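Local coordinates for protein folylpolyglutamate synthase/dihydrofolate synthase (Thermotoga maritima, PDB 1O5Z) that probably adds glutamate to dihydropteroate and to tetrahydrofolates, using ATP and magnesium, at residues R37-L42 and T165-P170; E196-I201 and L217-D222. One frame throughout, in Å; residues are numbered along the deposited sequence.

Interaction 1: R37-L42 and T165-P170; sequences RISMLL and TNVVFP
Val167 meets Ile38, Ser39 and Leu42 through its two methyl groups, and no ring, amide or other flat group stands between the segments. The flat partner is Phe141 of helix 132-146, whose side chain touches both Leu42 and Val167 from beyond the two segments. The two branches of Val167 divide the work. CG1 lies beside its backbone N (chi1 -63°), and the valine slants across Ile38, its CG1 3.6 Å from Ile38 CG2. CG2 is turned instead to Leu42, tip to tip, and Leu42 CD1 comes to 3.5 Å of Val167 CG2, a little tighter than ordinary van der Waals contact. Beside them, Ser39 OG sits 3.9 Å from Val167 CG1. That hydroxyl is already bonded to the carbonyl O of Leu35, just ahead of the helix's first residue, so its contact with the methyl is van der Waals only. No hydrogen bond joins the segments; about 141 Å² is buried. Residues 165-168 form the end of the second folylpolyglutamate synthase signature, which starts in strand 151-155, and Val167 is the residue by which this loop, on its way to strand 173-175, rests on helix 36-44. Helix 132-146 borders the contact, helix 105-122 packs on Leu41 of helix 36-44, and Val168 lies against strand 53-58.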
ATOM      1  N   ARG A  37     -13.532  14.900  13.871  1.00 42.27           N
ATOM      2  CA  ARG A  37     -13.219  15.841  12.776  1.00 41.87           C
ATOM      3  C   ARG A  37     -13.579  15.326  11.379  1.00 42.23           C
ATOM      4  O   ARG A  37     -14.042  16.087  10.549  1.00 41.74           O
ATOM      5  CB  ARG A  37     -11.760  16.258  12.809  1.00 41.88           C
ATOM      6  CG  ARG A  37     -11.325  16.986  14.064  1.00 40.27           C
ATOM      7  CD  ARG A  37      -9.832  17.341  14.015  1.00 42.45           C
ATOM      8  NE  ARG A  37      -9.075  16.106  13.855  1.00 41.57           N
ATOM      9  CZ  ARG A  37      -8.649  15.308  14.849  1.00 42.82           C
ATOM     10  NH1 ARG A  37      -8.034  14.170  14.549  1.00 44.32           N
ATOM     11  NH2 ARG A  37      -8.753  15.646  16.125  1.00 44.71           N
ATOM     12  N   ILE A  38     -13.373  14.039  11.116  1.00 42.52           N
ATOM     13  CA  ILE A  38     -13.643  13.476   9.789  1.00 42.65           C
ATOM     14  C   ILE A  38     -15.164  13.374   9.579  1.00 42.40           C
ATOM     15  O   ILE A  38     -15.668  13.620   8.498  1.00 42.09           O
ATOM     16  CB  ILE A  38     -12.937  12.075   9.584  1.00 42.97           C
ATOM     17  CG1 ILE A  38     -13.200  11.521   8.162  1.00 42.74           C
ATOM     18  CG2 ILE A  38     -13.416  11.046  10.628  1.00 42.26           C
ATOM     19  CD1 ILE A  38     -12.678  12.380   7.025  1.00 44.23           C
ATOM     20  N   SER A  39     -15.884  12.988  10.617  1.00 42.59           N
ATOM     21  CA  SER A  39     -17.336  12.942  10.550  1.00 43.14           C
ATOM     22  C   SER A  39     -17.952  14.333  10.260  1.00 43.47           C
ATOM     23  O   SER A  39     -18.853  14.460   9.431  1.00 43.79           O
ATOM     24  CB  SER A  39     -17.901  12.371  11.834  1.00 43.55           C
ATOM     25  OG  SER A  39     -17.408  11.072  12.044  1.00 44.36           O
ATOM     26  N   MET A  40     -17.437  15.366  10.912  1.00 42.99           N
ATOM     27  CA  MET A  40     -17.886  16.724  10.660  1.00 43.66           C
ATOM     28  C   MET A  40     -17.503  17.238   9.262  1.00 43.40           C
ATOM     29  O   MET A  40     -18.291  17.855   8.585  1.00 43.84           O
ATOM     30  CB  MET A  40     -17.290  17.631  11.743  1.00 43.85           C
ATOM     31  CG  MET A  40     -17.755  19.061  11.739  1.00 45.97           C
ATOM     32  SD  MET A  40     -16.970  20.073  13.032  1.00 45.12           S
ATOM     33  CE  MET A  40     -17.047  18.898  14.407  1.00 45.19           C
ATOM     34  N   LEU A  41     -16.283  17.022   8.824  1.00 43.77           N
ATOM     35  CA  LEU A  41     -15.909  17.396   7.457  1.00 43.85           C
ATOM     36  C   LEU A  41     -16.840  16.762   6.429  1.00 43.52           C
ATOM     37  O   LEU A  41     -17.445  17.458   5.620  1.00 44.55           O
ATOM     38  CB  LEU A  41     -14.463  16.987   7.165  1.00 44.08           C
ATOM     39  CG  LEU A  41     -13.841  17.214   5.791  1.00 44.01           C
ATOM     40  CD1 LEU A  41     -14.047  18.649   5.343  1.00 42.89           C
ATOM     41  CD2 LEU A  41     -12.364  16.865   5.810  1.00 43.65           C
ATOM     42  N   LEU A  42     -16.994  15.450   6.503  1.00 42.45           N
ATOM     43  CA  LEU A  42     -17.867  14.749   5.597  1.00 43.08           C
ATOM     44  C   LEU A  42     -19.333  15.219   5.659  1.00 42.99           C
ATOM     45  O   LEU A  42     -20.001  15.344   4.628  1.00 43.08           O
ATOM     46  CB  LEU A  42     -17.757  13.237   5.846  1.00 43.25           C
ATOM     47  CG  LEU A  42     -16.447  12.589   5.376  1.00 43.21           C
ATOM     48  CD1 LEU A  42     -16.343  11.146   5.844  1.00 43.74           C
ATOM     49  CD2 LEU A  42     -16.402  12.614   3.887  1.00 44.97           C
ATOM     50  N   THR A 165     -10.902   6.579   7.452  1.00 46.87           N
ATOM     51  CA  THR A 165     -11.727   5.737   6.602  1.00 46.56           C
ATOM     52  C   THR A 165     -12.845   5.013   7.334  1.00 46.81           C
ATOM     53  O   THR A 165     -13.735   4.431   6.696  1.00 47.48           O
ATOM     54  CB  THR A 165     -10.869   4.616   5.887  1.00 47.32           C
ATOM     55  OG1 THR A 165     -10.214   3.806   6.862  1.00 44.79           O
ATOM     56  CG2 THR A 165      -9.736   5.178   5.015  1.00 45.37           C
ATOM     57  N   ASN A 166     -12.770   4.955   8.659  1.00 46.92           N
ATOM     58  CA  ASN A 166     -13.679   4.108   9.453  1.00 46.81           C
ATOM     59  C   ASN A 166     -15.077   4.709   9.692  1.00 47.62           C
ATOM     60  O   ASN A 166     -15.837   4.247  10.545  1.00 48.39           O
ATOM     61  CB  ASN A 166     -13.025   3.774  10.798  1.00 46.84           C
ATOM     62  CG  ASN A 166     -13.660   2.602  11.448  1.00 45.77           C
ATOM     63  OD1 ASN A 166     -14.050   1.635  10.754  1.00 45.88           O
ATOM     64  ND2 ASN A 166     -13.823   2.670  12.776  1.00 42.05           N
ATOM     65  N   VAL A 167     -15.396   5.752   8.937  1.00 48.13           N
ATOM     66  CA  VAL A 167     -16.711   6.337   8.908  1.00 48.44           C
ATOM     67  C   VAL A 167     -17.672   5.522   8.049  1.00 50.11           C
ATOM     68  O   VAL A 167     -18.864   5.809   8.005  1.00 49.95           O
ATOM     69  CB  VAL A 167     -16.634   7.794   8.441  1.00 48.06           C
ATOM     70  CG1 VAL A 167     -15.829   8.602   9.447  1.00 48.08           C
ATOM     71  CG2 VAL A 167     -16.028   7.934   7.073  1.00 46.55           C
ATOM     72  N   VAL A 168     -17.144   4.522   7.331  1.00 51.17           N
ATOM     73  CA  VAL A 168     -17.958   3.754   6.394  1.00 52.50           C
ATOM     74  C   VAL A 168     -18.701   2.643   7.108  1.00 52.70           C
ATOM     75  O   VAL A 168     -18.339   2.261   8.218  1.00 52.85           O
ATOM     76  CB  VAL A 168     -17.117   3.102   5.247  1.00 52.60           C
ATOM     77  CG1 VAL A 168     -16.351   4.146   4.490  1.00 55.13           C
ATOM     78  CG2 VAL A 168     -16.168   2.002   5.754  1.00 52.61           C
ATOM     79  N   PHE A 169     -19.756   2.162   6.445  1.00 52.87           N
ATOM     80  CA  PHE A 169     -20.392   0.872   6.732  1.00 52.74           C
ATOM     81  C   PHE A 169     -20.286  -0.027   5.472  1.00 50.62           C
ATOM     82  O   PHE A 169     -21.045   0.122   4.520  1.00 49.80           O
ATOM     83  CB  PHE A 169     -21.830   1.098   7.112  1.00 54.25           C
ATOM     84  CG  PHE A 169     -22.261   0.260   8.215  1.00 55.99           C
ATOM     85  CD1 PHE A 169     -22.116   0.711   9.531  1.00 57.45           C
ATOM     86  CD2 PHE A 169     -22.807  -1.015   7.958  1.00 59.68           C
ATOM     87  CE1 PHE A 169     -22.508  -0.081  10.597  1.00 60.53           C
ATOM     88  CE2 PHE A 169     -23.239  -1.847   9.018  1.00 60.19           C
ATOM     89  CZ  PHE A 169     -23.100  -1.385  10.348  1.00 60.45           C
ATOM     90  N   PRO A 170     -19.283  -0.892   5.444  1.00 48.85           N
ATOM     91  CA  PRO A 170     -18.934  -1.594   4.230  1.00 48.52           C
ATOM     92  C   PRO A 170     -19.725  -2.874   4.000  1.00 47.99           C
ATOM     93  O   PRO A 170     -20.465  -3.325   4.867  1.00 48.03           O
ATOM     94  CB  PRO A 170     -17.453  -1.925   4.454  1.00 48.13           C
ATOM     95  CG  PRO A 170     -17.319  -2.107   5.898  1.00 48.83           C
ATOM     96  CD  PRO A 170     -18.362  -1.233   6.551  1.00 48.85           C
TER

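Interaction 2: E196-I201 and L217-D222. With SO4 (sulfate ion), chain B.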
ATOM      1  N   GLU A 196      -7.344  -2.189  18.202  1.00 48.84           N
ATOM      2  CA  GLU A 196      -7.399  -1.004  17.328  1.00 48.57           C
ATOM      3  C   GLU A 196      -7.900  -1.368  15.917  1.00 47.59           C
ATOM      4  O   GLU A 196      -8.803  -0.734  15.365  1.00 45.70           O
ATOM      5  CB  GLU A 196      -6.000  -0.328  17.297  1.00 49.13           C
ATOM      6  CG  GLU A 196      -5.949   1.118  16.789  1.00 51.72           C
ATOM      7  CD  GLU A 196      -6.745   2.125  17.661  1.00 58.04           C
ATOM      8  OE1 GLU A 196      -7.137   1.772  18.821  1.00 59.82           O
ATOM      9  OE2 GLU A 196      -6.962   3.288  17.186  1.00 59.96           O
ATOM     10  N   LYS A 197      -7.333  -2.433  15.366  1.00 47.32           N
ATOM     11  CA  LYS A 197      -7.723  -2.921  14.059  1.00 47.67           C
ATOM     12  C   LYS A 197      -9.157  -3.472  13.985  1.00 47.30           C
ATOM     13  O   LYS A 197      -9.830  -3.323  12.970  1.00 46.61           O
ATOM     14  CB  LYS A 197      -6.725  -4.004  13.577  1.00 48.29           C
ATOM     15  CG  LYS A 197      -5.396  -3.405  13.287  1.00 50.16           C
ATOM     16  CD  LYS A 197      -4.576  -4.108  12.283  1.00 53.17           C
ATOM     17  CE  LYS A 197      -3.121  -3.571  12.336  1.00 54.99           C
ATOM     18  NZ  LYS A 197      -2.963  -2.125  12.594  1.00 55.51           N
ATOM     19  N   SER A 198      -9.628  -4.132  15.034  1.00 47.04           N
ATOM     20  CA  SER A 198     -10.977  -4.627  14.978  1.00 47.39           C
ATOM     21  C   SER A 198     -12.037  -3.553  15.188  1.00 47.33           C
ATOM     22  O   SER A 198     -13.213  -3.898  15.160  1.00 48.41           O
ATOM     23  CB  SER A 198     -11.213  -5.858  15.877  1.00 47.58           C
ATOM     24  OG  SER A 198     -10.314  -5.916  16.924  1.00 48.94           O
ATOM     25  N   GLY A 199     -11.646  -2.275  15.334  1.00 47.53           N
ATOM     26  CA  GLY A 199     -12.595  -1.139  15.265  1.00 47.07           C
ATOM     27  C   GLY A 199     -13.271  -0.895  13.922  1.00 47.50           C
ATOM     28  O   GLY A 199     -14.238  -0.120  13.842  1.00 48.25           O
ATOM     29  N   ILE A 200     -12.749  -1.515  12.851  1.00 47.40           N
ATOM     30  CA  ILE A 200     -13.413  -1.538  11.529  1.00 47.23           C
ATOM     31  C   ILE A 200     -14.434  -2.660  11.358  1.00 47.34           C
ATOM     32  O   ILE A 200     -15.054  -2.760  10.300  1.00 47.83           O
ATOM     33  CB  ILE A 200     -12.367  -1.586  10.383  1.00 47.29           C
ATOM     34  CG1 ILE A 200     -11.780  -2.992  10.171  1.00 46.91           C
ATOM     35  CG2 ILE A 200     -11.191  -0.615  10.687  1.00 47.88           C
ATOM     36  CD1 ILE A 200     -11.051  -3.107   8.798  1.00 47.45           C
ATOM     37  N   ILE A 201     -14.585  -3.517  12.365  1.00 47.08           N
ATOM     38  CA  ILE A 201     -15.675  -4.501  12.391  1.00 47.78           C
ATOM     39  C   ILE A 201     -16.992  -3.792  12.713  1.00 47.91           C
ATOM     40  O   ILE A 201     -17.087  -3.096  13.722  1.00 47.47           O
ATOM     41  CB  ILE A 201     -15.440  -5.635  13.409  1.00 46.87           C
ATOM     42  CG1 ILE A 201     -14.152  -6.387  13.082  1.00 47.15           C
ATOM     43  CG2 ILE A 201     -16.638  -6.598  13.394  1.00 46.96           C
ATOM     44  CD1 ILE A 201     -13.691  -7.405  14.156  1.00 48.22           C
ATOM     45  N   LEU A 217      -6.640 -13.262  16.918  1.00 47.35           N
ATOM     46  CA  LEU A 217      -7.922 -13.805  16.470  1.00 46.99           C
ATOM     47  C   LEU A 217      -8.937 -13.758  17.602  1.00 46.68           C
ATOM     48  O   LEU A 217     -10.100 -13.444  17.376  1.00 46.58           O
ATOM     49  CB  LEU A 217      -7.764 -15.226  15.965  1.00 46.78           C
ATOM     50  CG  LEU A 217      -6.908 -15.417  14.719  1.00 47.03           C
ATOM     51  CD1 LEU A 217      -6.603 -16.897  14.530  1.00 47.97           C
ATOM     52  CD2 LEU A 217      -7.627 -14.918  13.500  1.00 48.56           C
ATOM     53  N   LYS A 218      -8.481 -14.036  18.821  1.00 46.98           N
ATOM     54  CA  LYS A 218      -9.334 -13.963  20.016  1.00 47.12           C
ATOM     55  C   LYS A 218     -10.043 -12.593  20.120  1.00 45.98           C
ATOM     56  O   LYS A 218     -11.245 -12.509  20.356  1.00 44.82           O
ATOM     57  CB  LYS A 218      -8.514 -14.295  21.284  1.00 47.51           C
ATOM     58  CG  LYS A 218      -8.240 -15.809  21.481  1.00 49.47           C
ATOM     59  CD  LYS A 218      -7.078 -16.201  22.496  1.00 48.33           C
ATOM     60  CE  LYS A 218      -7.257 -17.667  22.968  1.00 50.16           C
ATOM     61  NZ  LYS A 218      -6.010 -18.482  23.326  1.00 51.13           N
ATOM     62  N   VAL A 219      -9.304 -11.523  19.891  1.00 45.52           N
ATOM     63  CA  VAL A 219      -9.903 -10.200  19.942  1.00 45.51           C
ATOM     64  C   VAL A 219     -10.959 -10.046  18.842  1.00 45.62           C
ATOM     65  O   VAL A 219     -12.100  -9.658  19.105  1.00 45.09           O
ATOM     66  CB  VAL A 219      -8.826  -9.085  19.805  1.00 45.74           C
ATOM     67  CG1 VAL A 219      -9.479  -7.694  19.865  1.00 46.81           C
ATOM     68  CG2 VAL A 219      -7.738  -9.248  20.842  1.00 44.25           C
ATOM     69  N   MET A 220     -10.562 -10.353  17.612  1.00 46.01           N
ATOM     70  CA  MET A 220     -11.444 -10.214  16.462  1.00 46.69           C
ATOM     71  C   MET A 220     -12.667 -11.097  16.615  1.00 46.21           C
ATOM     72  O   MET A 220     -13.760 -10.684  16.260  1.00 46.97           O
ATOM     73  CB  MET A 220     -10.716 -10.560  15.161  1.00 46.98           C
ATOM     74  CG  MET A 220      -9.529  -9.663  14.876  1.00 47.24           C
ATOM     75  SD  MET A 220      -8.746  -9.882  13.269  1.00 49.95           S
ATOM     76  CE  MET A 220      -7.553 -11.179  13.559  1.00 51.01           C
ATOM     77  N   GLU A 221     -12.486 -12.307  17.139  1.00 45.29           N
ATOM     78  CA  GLU A 221     -13.600 -13.198  17.419  1.00 45.32           C
ATOM     79  C   GLU A 221     -14.586 -12.554  18.364  1.00 45.16           C
ATOM     80  O   GLU A 221     -15.789 -12.601  18.131  1.00 45.38           O
ATOM     81  CB  GLU A 221     -13.111 -14.517  18.054  1.00 45.16           C
ATOM     82  CG  GLU A 221     -12.480 -15.467  17.040  1.00 45.86           C
ATOM     83  CD  GLU A 221     -11.624 -16.561  17.689  1.00 45.92           C
ATOM     84  OE1 GLU A 221     -11.745 -16.811  18.913  1.00 45.23           O
ATOM     85  OE2 GLU A 221     -10.806 -17.155  16.965  1.00 46.11           O
ATOM     86  N   ASP A 222     -14.060 -11.986  19.452  1.00 44.86           N
ATOM     87  CA  ASP A 222     -14.889 -11.353  20.459  1.00 44.64           C
ATOM     88  C   ASP A 222     -15.652 -10.167  19.872  1.00 43.81           C
ATOM     89  O   ASP A 222     -16.847 -10.038  20.097  1.00 43.11           O
ATOM     90  CB  ASP A 222     -14.055 -10.947  21.683  1.00 44.93           C
ATOM     91  CG  ASP A 222     -13.501 -12.158  22.440  1.00 47.47           C
ATOM     92  OD1 ASP A 222     -13.345 -12.099  23.684  1.00 54.39           O
ATOM     93  OD2 ASP A 222     -13.208 -13.237  21.876  1.00 50.16           O
TER
HETATM   94  S   SO4 B 501      -1.272  -0.164  10.583  1.00 61.78           S
HETATM   95  O1  SO4 B 501      -1.040   0.875   9.576  1.00 67.23           O
HETATM   96  O2  SO4 B 501      -0.095  -1.019  10.670  1.00 64.42           O
HETATM   97  O3  SO4 B 501      -2.461  -0.908  10.150  1.00 67.31           O
HETATM   98  O4  SO4 B 501      -1.581   0.408  11.885  1.00 63.72           O
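Val219 holds CG1 anti to its backbone N (chi1 -180°), which sends that methyl to Ser198, while Ser198 carries its OG at an unusual chi1 of 25°. The two meet with Ser198 OG 3.5 Å from Val219 CG1. The odd torsion goes with hydrogen bonding on the near side: OG reaches back to the last turn of helix 190-197, to the carbonyl O of Ala194 and, weakly, that of Trp195, so the hydroxyl is satisfied even though its neighbour across the contact is a methyl. Backbones come close here, with the CA atoms of Ser198 and Met220 5.8 Å apart. Ser198 CB lies 4.3 Å from Met220 CG, after which the methionine leads away to Leu207, Thr209 and Met231. Ile201 stretches its CD1 over the helix backbone, 3.9 Å from Met220 O.

This is the flank of the P-loop NTPase-like core of the Mur ligase middle domain. Helix 214-227 is the crossover between the parallel neighbours 207-209 and 231-233, and the turn that ends helix 190-197 packs on it before the chain enters strand 207-209. Within that turn, Gly199 N and Ile201 N bond to Glu196 O and Ser198 O.

Lys197 leaves in another direction. Its chain bends at the end (chi4 -37°), and NZ donates to a sulfate, 2.8 Å from O3, with a weak bond to O4. The anion, probably from the crystallisation liquor, also accepts from Gly159 N, while the lysine side chain touches Thr60 of the glycine-rich P-loop.

Overall arrangement
Interactions 1 and 2 follow one another along the chain, their centres 19 Å apart, yet they are joined directly through Asn166. Its ND2 lies 3.0 Å from Gly199 O, probably a hydrogen bond, and its OD1 packs 3.3 Å from Ile200 CA while accepting a bond from Lys202. The loop that puts Val167 against helix 36-44 thus probably also ties down the turn that puts Ser198 against helix 214-227. Both contacts flank the central sheet. The sulfate belongs with 196-201: it is held by Lys197 and by Gly159 N, in the same signature loop that later supplies 165-168, close to the P-loop expected to bind ATP phosphates.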